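Long-range contacts in TqaA (Penicillium aethiopicum, PDB 5DLK), which is a fungal nonribosomal peptide synthetase, represented here by its condensation-like CT domain, which probably closes the finished peptide into a ring: residues V60-G65 with S177-D182; T66-N71 with Y410-R415; Y70-K75 with L172-S177; G263-T268 with F416-E421. All blocks are in the same frame, centred on the assembly; numbering follows the deposited sequence.

Contact 1. Residues V60-G65 with S177-D182; sequences VFIKRG and SHSQWD
The rings of F61 and H178 lie flat on each other, almost parallel. Their planes differ by 6° and their centroids are 3.8 Å apart. The phenyl ring covers one face of the imidazole. The opposite face is taken by the indole of W181, whose CZ2 sits over the centre, so H178 is the middle layer of an aromatic sandwich. H178 CG is anti to the backbone N (chi1 -154°), and H178 CB also lies over the face of F61. H178 ND1 makes a weak bond of 3.0 Å to W181 O. Next to the stack, I62 CD1 touches S179 CB at 3.9 Å. S177 OG and S179 OG share a hydrogen bond of 2.8 Å. F61 rides on the last turns of helix 56-63, which G65 ends in a Schellman motif. The sequence S177-G183 fits the HHxxxDG signature of condensation domains, with serine in the first histidine position. D182 forms a salt bridge with R313, and G183 belongs to the phosphopantetheine site. The two ring faces set the tilt of the imidazole beside that site, and the weak ND1 bond would probably favour one rotation within it.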
# COMPACT_ATOMS: atom_id res chain seq x y z
N VAL A 60 -6.10 -7.64 0.03
CA VAL A 60 -6.02 -7.12 -1.34
C VAL A 60 -4.62 -7.34 -1.90
O VAL A 60 -4.44 -7.87 -3.00
CB VAL A 60 -6.36 -5.61 -1.41
CG1 VAL A 60 -5.86 -4.98 -2.73
CG2 VAL A 60 -7.85 -5.42 -1.24
N PHE A 61 -3.62 -6.94 -1.13
CA PHE A 61 -2.25 -7.05 -1.61
C PHE A 61 -1.79 -8.50 -1.71
O PHE A 61 -1.09 -8.86 -2.65
CB PHE A 61 -1.31 -6.25 -0.69
CG PHE A 61 -1.40 -4.77 -0.90
CD1 PHE A 61 -1.19 -4.22 -2.15
CD2 PHE A 61 -1.72 -3.92 0.16
CE1 PHE A 61 -1.28 -2.85 -2.37
CE2 PHE A 61 -1.82 -2.54 -0.04
CZ PHE A 61 -1.60 -2.00 -1.32
N ILE A 62 -2.17 -9.33 -0.75
CA ILE A 62 -1.75 -10.74 -0.78
C ILE A 62 -2.33 -11.46 -1.99
O ILE A 62 -1.61 -12.19 -2.70
CB ILE A 62 -2.14 -11.46 0.54
CG1 ILE A 62 -1.28 -10.90 1.67
CG2 ILE A 62 -1.94 -12.96 0.40
CD1 ILE A 62 -1.73 -11.29 3.07
N LYS A 63 -3.61 -11.21 -2.29
CA LYS A 63 -4.26 -11.86 -3.41
C LYS A 63 -3.63 -11.47 -4.74
O LYS A 63 -3.74 -12.21 -5.72
CB LYS A 63 -5.75 -11.51 -3.47
CG LYS A 63 -6.64 -12.24 -2.49
CD LYS A 63 -8.11 -11.88 -2.84
CE LYS A 63 -9.12 -12.45 -1.87
NZ LYS A 63 -9.01 -13.94 -1.77
N ARG A 64 -3.01 -10.30 -4.77
CA ARG A 64 -2.40 -9.78 -5.98
C ARG A 64 -0.88 -10.04 -6.05
O ARG A 64 -0.17 -9.52 -6.93
CB ARG A 64 -2.70 -8.28 -6.09
CG ARG A 64 -4.19 -8.05 -6.48
CD ARG A 64 -4.71 -6.67 -6.10
NE ARG A 64 -6.15 -6.58 -6.42
CZ ARG A 64 -7.13 -7.14 -5.71
NH1 ARG A 64 -6.87 -7.88 -4.62
NH2 ARG A 64 -8.39 -7.00 -6.11
N GLY A 65 -0.40 -10.87 -5.13
CA GLY A 65 1.00 -11.29 -5.16
C GLY A 65 1.95 -10.11 -5.00
O GLY A 65 3.03 -10.09 -5.61
N SER A 177 6.09 -8.42 1.88
CA SER A 177 4.76 -8.36 1.29
C SER A 177 4.14 -6.99 1.55
O SER A 177 4.33 -6.41 2.62
CB SER A 177 3.88 -9.48 1.89
OG SER A 177 2.51 -9.27 1.57
N HIS A 178 3.38 -6.45 0.60
CA HIS A 178 2.76 -5.13 0.79
C HIS A 178 1.70 -5.18 1.91
O HIS A 178 1.24 -4.15 2.40
CB HIS A 178 2.18 -4.64 -0.55
CG HIS A 178 2.07 -3.15 -0.69
ND1 HIS A 178 1.86 -2.30 0.38
CD2 HIS A 178 2.13 -2.35 -1.78
CE1 HIS A 178 1.80 -1.06 -0.04
NE2 HIS A 178 1.94 -1.06 -1.36
N SER A 179 1.35 -6.39 2.37
CA SER A 179 0.52 -6.50 3.57
C SER A 179 1.26 -5.99 4.81
O SER A 179 0.66 -5.85 5.87
CB SER A 179 0.08 -7.95 3.81
OG SER A 179 1.20 -8.81 4.02
N GLN A 180 2.55 -5.69 4.65
CA GLN A 180 3.41 -5.37 5.79
C GLN A 180 4.01 -3.97 5.75
O GLN A 180 4.80 -3.60 6.62
CB GLN A 180 4.56 -6.41 5.89
CG GLN A 180 4.07 -7.83 6.06
CD GLN A 180 5.21 -8.84 5.93
OE1 GLN A 180 5.73 -9.05 4.84
NE2 GLN A 180 5.61 -9.45 7.05
N TRP A 181 3.63 -3.16 4.76
CA TRP A 181 4.16 -1.80 4.69
C TRP A 181 3.22 -0.90 3.88
O TRP A 181 2.31 -1.39 3.22
CB TRP A 181 5.58 -1.79 4.06
CG TRP A 181 5.59 -2.19 2.61
CD1 TRP A 181 5.65 -3.46 2.12
CD2 TRP A 181 5.49 -1.32 1.47
NE1 TRP A 181 5.63 -3.43 0.75
CE2 TRP A 181 5.53 -2.14 0.32
CE3 TRP A 181 5.38 0.07 1.31
CZ2 TRP A 181 5.45 -1.62 -0.98
CZ3 TRP A 181 5.31 0.59 0.01
CH2 TRP A 181 5.34 -0.25 -1.11
N ASP A 182 3.43 0.40 3.97
CA ASP A 182 2.75 1.35 3.08
C ASP A 182 3.64 2.55 2.79
O ASP A 182 4.75 2.67 3.33
CB ASP A 182 1.41 1.80 3.67
CG ASP A 182 1.53 2.39 5.06
OD1 ASP A 182 2.61 2.92 5.41
OD2 ASP A 182 0.52 2.34 5.80

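Contact 2. Residues T66-N71 with Y410-R415; sequences TFHSYN and YSKFAR
N71 stands across F413 at about a right angle. Its ND2 lies 3.3 Å above the phenyl plane, over the centre, with the amide and ring planes 65° apart. The other end of the amide is fixed too: S69 OG donates to N71 OD1 over 2.6 Å, in the carbonyl plane and on a lone pair. S69 CB packs against F413 CD2 at 3.7 Å. With F413 CG anti to the carbonyl carbon (chi1 -50°), the ring lies against the N71 amide. An alanine in place of F413 would probably leave N71 ND2 without the ring face beside it and open a gap next to S69 and W140. The other face of the sheet carries H68, Y70, K412 and A414. A414 CB makes a CH-pi contact over one face of the H68 ring, 3.5 Å from H68 NE2. Y70 and Y410 run side by side and point the same way, and Y410 OH meets the edge of the Y70 ring in its plane, 3.4 Å from Y70 CE1. Six backbone bonds join the antiparallel strands through the pairs F67-R415, S69-F413 and N71-S411. The straightest is S69 N to F413 O, at 169°. A water links N71 O to S411 OG. Strand 407-415 is an edge strand of a five-stranded sheet, next to strand 67-75. Strand 169-177 borders 67-75 on its other side. Helix 132-144 covers the face with S69 and F413, where W140 meets the F413 ring.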
# COMPACT_ATOMS: atom_id res chain seq x y z
N THR A 66 1.55 -9.14 -4.19
CA THR A 66 2.29 -7.89 -4.09
C THR A 66 3.51 -8.11 -3.20
O THR A 66 3.38 -8.35 -2.01
CB THR A 66 1.42 -6.75 -3.54
OG1 THR A 66 0.12 -6.84 -4.15
CG2 THR A 66 2.02 -5.38 -3.90
N PHE A 67 4.69 -8.05 -3.81
CA PHE A 67 5.90 -8.55 -3.16
C PHE A 67 7.07 -7.73 -3.68
O PHE A 67 7.21 -7.53 -4.89
CB PHE A 67 6.03 -10.03 -3.48
CG PHE A 67 7.13 -10.75 -2.74
CD1 PHE A 67 7.23 -10.70 -1.35
CD2 PHE A 67 8.03 -11.55 -3.45
CE1 PHE A 67 8.24 -11.41 -0.68
CE2 PHE A 67 9.04 -12.25 -2.80
CZ PHE A 67 9.15 -12.18 -1.41
N HIS A 68 7.88 -7.21 -2.76
CA HIS A 68 8.98 -6.33 -3.12
C HIS A 68 10.30 -6.85 -2.60
O HIS A 68 10.35 -7.49 -1.55
CB HIS A 68 8.77 -4.93 -2.54
CG HIS A 68 7.79 -4.10 -3.31
ND1 HIS A 68 6.45 -4.42 -3.40
CD2 HIS A 68 7.96 -2.97 -4.03
CE1 HIS A 68 5.84 -3.52 -4.14
NE2 HIS A 68 6.72 -2.62 -4.53
N SER A 69 11.36 -6.55 -3.35
CA SER A 69 12.73 -6.68 -2.86
C SER A 69 13.32 -5.29 -2.85
O SER A 69 13.54 -4.70 -3.92
CB SER A 69 13.55 -7.61 -3.75
OG SER A 69 14.87 -7.74 -3.23
N TYR A 70 13.59 -4.75 -1.66
CA TYR A 70 14.21 -3.45 -1.54
C TYR A 70 15.73 -3.64 -1.45
O TYR A 70 16.22 -4.27 -0.52
CB TYR A 70 13.68 -2.69 -0.33
CG TYR A 70 12.25 -2.23 -0.52
CD1 TYR A 70 11.95 -1.29 -1.50
CD2 TYR A 70 11.21 -2.73 0.26
CE1 TYR A 70 10.65 -0.85 -1.70
CE2 TYR A 70 9.90 -2.29 0.07
CZ TYR A 70 9.64 -1.35 -0.92
OH TYR A 70 8.35 -0.89 -1.13
N ASN A 71 16.44 -3.08 -2.43
CA ASN A 71 17.84 -3.45 -2.68
C ASN A 71 18.79 -2.30 -2.42
O ASN A 71 18.63 -1.22 -2.99
CB ASN A 71 18.01 -3.92 -4.11
CG ASN A 71 17.04 -5.02 -4.47
OD1 ASN A 71 16.64 -5.81 -3.62
ND2 ASN A 71 16.66 -5.08 -5.75
N TYR A 410 19.94 2.96 -3.80
CA TYR A 410 18.65 2.26 -3.74
C TYR A 410 18.19 1.74 -5.09
O TYR A 410 18.37 2.40 -6.10
CB TYR A 410 17.58 3.21 -3.17
CG TYR A 410 16.15 2.72 -3.32
CD1 TYR A 410 15.56 1.97 -2.31
CD2 TYR A 410 15.38 3.04 -4.44
CE1 TYR A 410 14.24 1.54 -2.41
CE2 TYR A 410 14.05 2.61 -4.55
CZ TYR A 410 13.50 1.86 -3.53
OH TYR A 410 12.21 1.41 -3.62
N SER A 411 17.58 0.56 -5.09
CA SER A 411 16.85 0.07 -6.24
C SER A 411 15.86 -0.99 -5.74
O SER A 411 15.90 -1.35 -4.58
CB SER A 411 17.79 -0.51 -7.31
OG SER A 411 18.44 -1.67 -6.84
N LYS A 412 14.99 -1.50 -6.61
CA LYS A 412 14.04 -2.50 -6.13
C LYS A 412 13.58 -3.44 -7.22
O LYS A 412 13.69 -3.13 -8.42
CB LYS A 412 12.82 -1.82 -5.48
CG LYS A 412 11.96 -1.04 -6.48
CD LYS A 412 10.70 -0.50 -5.83
CE LYS A 412 9.93 0.39 -6.82
NZ LYS A 412 9.67 -0.34 -8.07
N PHE A 413 13.11 -4.61 -6.80
CA PHE A 413 12.35 -5.50 -7.65
C PHE A 413 10.92 -5.47 -7.08
O PHE A 413 10.74 -5.34 -5.87
CB PHE A 413 12.85 -6.94 -7.63
CG PHE A 413 14.34 -7.10 -7.85
CD1 PHE A 413 15.02 -6.34 -8.78
CD2 PHE A 413 15.04 -8.05 -7.10
CE1 PHE A 413 16.40 -6.53 -8.97
CE2 PHE A 413 16.41 -8.23 -7.29
CZ PHE A 413 17.08 -7.47 -8.22
N ALA A 414 9.92 -5.64 -7.94
CA ALA A 414 8.53 -5.60 -7.46
C ALA A 414 7.58 -6.44 -8.32
O ALA A 414 7.70 -6.50 -9.55
CB ALA A 414 8.05 -4.16 -7.38
N ARG A 415 6.64 -7.11 -7.65
CA ARG A 415 5.56 -7.86 -8.29
C ARG A 415 4.24 -7.23 -7.83
O ARG A 415 4.12 -6.84 -6.67
CB ARG A 415 5.57 -9.34 -7.91
CG ARG A 415 6.91 -10.05 -8.13
CD ARG A 415 7.40 -9.87 -9.55
NE ARG A 415 6.54 -10.52 -10.53
CZ ARG A 415 6.78 -10.49 -11.84
NH1 ARG A 415 7.85 -9.86 -12.29
NH2 ARG A 415 5.95 -11.08 -12.69
O HOH W 1 20.79 -0.87 -5.45
O HOH W 2 17.81 -3.75 -8.07

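Contact 3. Residues Y70-K75 with L172-S177; sequences YNWTIK and LTIQIS
I176, I174 and L172 pack against Y70, W72 and I74 on one face of two antiparallel strands. These are neighbours in the five-stranded mixed sheet of the condensation domain. I176 CG2 touches Y70 CE2 at 3.7 Å, the two side chains crossing at a slant. I174 CD1 reaches the edge of the W72 indole, near its plane, 4.2 Å from W72 NE1. At the far end I74 CD1 comes to L172 CB. F190 meets the rings of both Y70 and W72 edge-to-face, so this apolar face continues into helix 186-197. Outward from these side chains lies the backbone ladder. Y70 and I174 form one hydrogen-bonded pair, W72 and L172 the next, each with two bonds. The shortest is W72 N to L172 O at 2.8 Å, with an N-H...O angle of 166°. T173 CA also directs its hydrogen at Y70 O. Between these pairs sits the non-hydrogen-bonded pair N71 and T173, whose side chains occupy the other face, toward helix 132-144. They lie side by side and point the same way. T173 CG2 is anti to the carbonyl carbon, beside its own backbone N, and this turns the methyl toward the amide. N71 OD1, already bonded to S69 OG, is thus flanked by carbon: T173 CB and T173 CG2 both lie 3.3 Å from N71 OD1.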
# COMPACT_ATOMS: atom_id res chain seq x y z
N TYR A 70 13.59 -4.75 -1.66
CA TYR A 70 14.21 -3.45 -1.54
C TYR A 70 15.73 -3.64 -1.45
O TYR A 70 16.22 -4.27 -0.52
CB TYR A 70 13.68 -2.69 -0.33
CG TYR A 70 12.25 -2.23 -0.52
CD1 TYR A 70 11.95 -1.29 -1.50
CD2 TYR A 70 11.21 -2.73 0.26
CE1 TYR A 70 10.65 -0.85 -1.70
CE2 TYR A 70 9.90 -2.29 0.07
CZ TYR A 70 9.64 -1.35 -0.92
OH TYR A 70 8.35 -0.89 -1.13
N ASN A 71 16.44 -3.08 -2.43
CA ASN A 71 17.84 -3.45 -2.68
C ASN A 71 18.79 -2.30 -2.42
O ASN A 71 18.63 -1.22 -2.99
CB ASN A 71 18.01 -3.92 -4.11
CG ASN A 71 17.04 -5.02 -4.47
OD1 ASN A 71 16.64 -5.81 -3.62
ND2 ASN A 71 16.66 -5.08 -5.75
N TRP A 72 19.79 -2.53 -1.59
CA TRP A 72 20.75 -1.50 -1.24
C TRP A 72 22.15 -1.90 -1.68
O TRP A 72 22.71 -2.85 -1.13
CB TRP A 72 20.72 -1.25 0.25
CG TRP A 72 19.39 -0.75 0.73
CD1 TRP A 72 18.40 -1.47 1.34
CD2 TRP A 72 18.89 0.58 0.58
NE1 TRP A 72 17.32 -0.66 1.61
CE2 TRP A 72 17.60 0.60 1.15
CE3 TRP A 72 19.41 1.76 0.04
CZ2 TRP A 72 16.83 1.76 1.20
CZ3 TRP A 72 18.64 2.91 0.08
CH2 TRP A 72 17.36 2.90 0.66
N THR A 73 22.71 -1.20 -2.65
CA THR A 73 24.07 -1.48 -3.11
C THR A 73 25.02 -0.61 -2.30
O THR A 73 24.96 0.62 -2.36
CB THR A 73 24.25 -1.20 -4.61
OG1 THR A 73 23.29 -1.95 -5.36
CG2 THR A 73 25.66 -1.60 -5.07
N ILE A 74 25.89 -1.27 -1.53
CA ILE A 74 26.76 -0.60 -0.57
C ILE A 74 28.22 -0.73 -1.02
O ILE A 74 28.70 -1.84 -1.21
CB ILE A 74 26.61 -1.20 0.83
CG1 ILE A 74 25.13 -1.22 1.26
CG2 ILE A 74 27.44 -0.43 1.84
CD1 ILE A 74 24.88 -1.99 2.55
N LYS A 75 28.90 0.40 -1.21
CA LYS A 75 30.29 0.39 -1.68
C LYS A 75 31.20 1.19 -0.77
O LYS A 75 30.87 2.31 -0.39
CB LYS A 75 30.39 0.92 -3.10
CG LYS A 75 29.84 -0.01 -4.15
CD LYS A 75 29.83 0.64 -5.52
CE LYS A 75 29.26 -0.30 -6.55
NZ LYS A 75 28.98 0.39 -7.84
N LEU A 172 22.51 -5.58 -0.14
CA LEU A 172 21.62 -6.06 0.90
C LEU A 172 20.21 -5.98 0.37
O LEU A 172 19.83 -4.94 -0.14
CB LEU A 172 21.76 -5.20 2.15
CG LEU A 172 20.67 -5.34 3.22
CD1 LEU A 172 20.78 -6.66 3.94
CD2 LEU A 172 20.76 -4.17 4.19
N THR A 173 19.44 -7.07 0.44
CA THR A 173 18.03 -6.98 0.06
C THR A 173 17.08 -7.35 1.20
O THR A 173 17.38 -8.18 2.07
CB THR A 173 17.70 -7.84 -1.19
OG1 THR A 173 17.48 -9.21 -0.82
CG2 THR A 173 18.84 -7.77 -2.22
N ILE A 174 15.93 -6.69 1.19
CA ILE A 174 14.88 -6.92 2.16
C ILE A 174 13.63 -7.30 1.38
O ILE A 174 13.14 -6.48 0.61
CB ILE A 174 14.64 -5.66 3.02
CG1 ILE A 174 15.98 -5.04 3.43
CG2 ILE A 174 13.73 -5.95 4.20
CD1 ILE A 174 15.88 -3.67 4.10
N GLN A 175 13.15 -8.52 1.54
CA GLN A 175 11.93 -8.95 0.86
C GLN A 175 10.76 -8.73 1.80
O GLN A 175 10.90 -8.83 3.01
CB GLN A 175 12.02 -10.41 0.41
CG GLN A 175 13.01 -10.60 -0.72
CD GLN A 175 13.07 -12.02 -1.22
OE1 GLN A 175 12.34 -12.89 -0.75
NE2 GLN A 175 13.95 -12.26 -2.18
N ILE A 176 9.60 -8.39 1.24
CA ILE A 176 8.47 -8.01 2.08
C ILE A 176 7.18 -8.00 1.25
O ILE A 176 7.18 -7.63 0.07
CB ILE A 176 8.73 -6.62 2.75
CG1 ILE A 176 7.62 -6.25 3.74
CG2 ILE A 176 8.98 -5.52 1.71
CD1 ILE A 176 7.95 -5.02 4.61
N SER A 177 6.09 -8.42 1.88
CA SER A 177 4.76 -8.36 1.29
C SER A 177 4.14 -6.99 1.55
O SER A 177 4.33 -6.41 2.62
CB SER A 177 3.88 -9.48 1.89
OG SER A 177 2.51 -9.27 1.57

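Contact 4. Residues G263-T268 with F416-E421; sequences GQTLWT and FDPLDE. With EDO (1,2-ethanediol), chain E.
T265 OG1 is gripped from two directions. It donates a short bond of 2.5 Å to D417 OD1, on the anti lone pair of the carboxylate, and accepts one from a water at 2.7 Å. The same water donates to P418 O. T265 opens an edge strand, 265-272, of the six-stranded mixed sheet. D417 and P418 lie in the loop that brings the chain from strand 407-415 of the five-stranded sheet back to strand 422-428 of this one. This is consistent with the crossover between the two halves of a condensation domain. T265 CG2 is anti to the backbone N and touches both P418 CD and F416 O. An alanine in place of D417 would probably leave T265 OG1 without its acceptor and its hydroxyl freer to turn, with the water as its remaining partner here. Further along the strand, the W267 and F416 side chains cross at about a right angle, and W267 CZ2 lies 4.0 Å from F416 CD2. A 1,2-ethanediol, probably from the crystallisation liquor, bridges the two residues. W267 NE1 donates to its O1, which lies at the indole edge near the ring plane, over 2.9 Å at 170°. F416 N donates to its O2. Beyond P418 the loop folds back, and E421 OE2 accepts from L419 N while forming a salt bridge with R64. The diol closes its bridge by donating from O1 to F416 O, at 2.7 Å.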
# COMPACT_ATOMS: atom_id res chain seq x y z
N GLY A 263 -4.58 -13.35 -19.66
CA GLY A 263 -4.00 -12.05 -19.97
C GLY A 263 -2.86 -11.68 -19.04
O GLY A 263 -2.48 -12.47 -18.17
N GLN A 264 -2.30 -10.49 -19.21
CA GLN A 264 -1.19 -10.08 -18.36
C GLN A 264 -1.36 -8.69 -17.77
O GLN A 264 -2.13 -7.87 -18.27
CB GLN A 264 0.12 -10.14 -19.14
CG GLN A 264 0.25 -9.09 -20.22
CD GLN A 264 1.59 -9.17 -20.95
OE1 GLN A 264 2.46 -9.96 -20.57
NE2 GLN A 264 1.75 -8.37 -21.99
N THR A 265 -0.64 -8.46 -16.68
CA THR A 265 -0.64 -7.16 -16.03
C THR A 265 0.03 -6.18 -16.96
O THR A 265 1.15 -6.43 -17.42
CB THR A 265 0.12 -7.22 -14.70
OG1 THR A 265 -0.56 -8.12 -13.81
CG2 THR A 265 0.23 -5.84 -14.06
N LEU A 266 -0.66 -5.09 -17.29
CA LEU A 266 -0.07 -4.02 -18.09
C LEU A 266 0.04 -2.74 -17.28
O LEU A 266 -0.93 -2.32 -16.63
CB LEU A 266 -0.90 -3.73 -19.34
CG LEU A 266 -1.14 -4.82 -20.38
CD1 LEU A 266 -1.89 -4.20 -21.56
CD2 LEU A 266 0.20 -5.35 -20.82
N TRP A 267 1.22 -2.12 -17.34
CA TRP A 267 1.41 -0.76 -16.84
C TRP A 267 1.49 0.22 -18.00
O TRP A 267 2.23 -0.01 -18.98
CB TRP A 267 2.69 -0.64 -16.01
CG TRP A 267 2.63 -1.24 -14.66
CD1 TRP A 267 2.86 -2.55 -14.33
CD2 TRP A 267 2.36 -0.56 -13.43
NE1 TRP A 267 2.74 -2.72 -12.97
CE2 TRP A 267 2.43 -1.52 -12.39
CE3 TRP A 267 2.05 0.77 -13.11
CZ2 TRP A 267 2.22 -1.19 -11.05
CZ3 TRP A 267 1.83 1.09 -11.78
CH2 TRP A 267 1.92 0.12 -10.76
N THR A 268 0.77 1.32 -17.90
CA THR A 268 0.76 2.32 -18.96
C THR A 268 1.00 3.70 -18.35
O THR A 268 0.39 4.04 -17.34
CB THR A 268 -0.56 2.27 -19.76
OG1 THR A 268 -0.74 0.94 -20.28
CG2 THR A 268 -0.55 3.29 -20.91
N PHE A 416 3.27 -7.18 -8.74
CA PHE A 416 1.92 -6.68 -8.43
C PHE A 416 1.02 -7.05 -9.60
O PHE A 416 1.27 -6.63 -10.72
CB PHE A 416 1.91 -5.17 -8.21
CG PHE A 416 0.52 -4.60 -7.99
CD1 PHE A 416 -0.19 -4.91 -6.85
CD2 PHE A 416 -0.06 -3.77 -8.95
CE1 PHE A 416 -1.48 -4.39 -6.62
CE2 PHE A 416 -1.35 -3.24 -8.73
CZ PHE A 416 -2.05 -3.56 -7.58
N ASP A 417 -0.03 -7.82 -9.34
CA ASP A 417 -0.90 -8.28 -10.41
C ASP A 417 -2.37 -8.08 -10.07
O ASP A 417 -2.95 -8.87 -9.34
CB ASP A 417 -0.63 -9.75 -10.72
CG ASP A 417 0.76 -9.96 -11.26
OD1 ASP A 417 1.00 -9.58 -12.42
OD2 ASP A 417 1.60 -10.49 -10.52
N PRO A 418 -2.98 -7.01 -10.61
CA PRO A 418 -4.39 -6.70 -10.37
C PRO A 418 -5.32 -7.86 -10.72
O PRO A 418 -4.97 -8.71 -11.55
CB PRO A 418 -4.67 -5.51 -11.31
CG PRO A 418 -3.35 -4.88 -11.54
CD PRO A 418 -2.33 -6.02 -11.48
N LEU A 419 -6.50 -7.88 -10.11
CA LEU A 419 -7.51 -8.85 -10.47
C LEU A 419 -8.44 -8.24 -11.54
O LEU A 419 -8.02 -8.05 -12.68
CB LEU A 419 -8.26 -9.31 -9.23
CG LEU A 419 -7.30 -9.84 -8.14
CD1 LEU A 419 -8.04 -10.34 -6.90
CD2 LEU A 419 -6.39 -10.93 -8.73
N ASP A 420 -9.69 -7.92 -11.19
CA ASP A 420 -10.59 -7.37 -12.22
C ASP A 420 -10.61 -5.84 -12.22
O ASP A 420 -11.17 -5.23 -13.13
CB ASP A 420 -12.02 -7.89 -12.02
CG ASP A 420 -12.14 -9.37 -12.33
OD1 ASP A 420 -11.42 -9.86 -13.23
OD2 ASP A 420 -12.96 -10.04 -11.66
N GLU A 421 -10.01 -5.22 -11.21
CA GLU A 421 -10.04 -3.76 -11.07
C GLU A 421 -9.00 -3.01 -11.92
O GLU A 421 -7.98 -3.58 -12.35
CB GLU A 421 -9.85 -3.37 -9.60
CG GLU A 421 -8.39 -3.46 -9.11
CD GLU A 421 -7.92 -4.90 -8.87
OE1 GLU A 421 -8.77 -5.80 -8.79
OE2 GLU A 421 -6.69 -5.10 -8.75
C1 EDO E . 3.81 -6.25 -12.69
O1 EDO E . 3.38 -5.28 -11.70
C2 EDO E . 4.68 -7.38 -12.10
O2 EDO E . 3.91 -8.26 -11.26
O HOH W 3 -3.16 -8.90 -13.62

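From the N terminus, helix 56-63 and strand 67-75 supply the first segments of contacts 1, 2 and 3. Contact 3 closes its loop on strand 169-177, and contact 1 closes just after it, so contact 3 is nested inside contact 1. Contact 2 closes much later, on strand 407-415. Its loop crosses that of contact 1 and also that of contact 4, which opens at strand 265-272 and closes at once after 410-415. Contact 4 follows contacts 1 and 3 in series. Contacts 2 and 3 flank strand 67-75 within one sheet. Contact 4 reaches the six-stranded sheet, and the R64-E421 salt bridge connects it to contact 1.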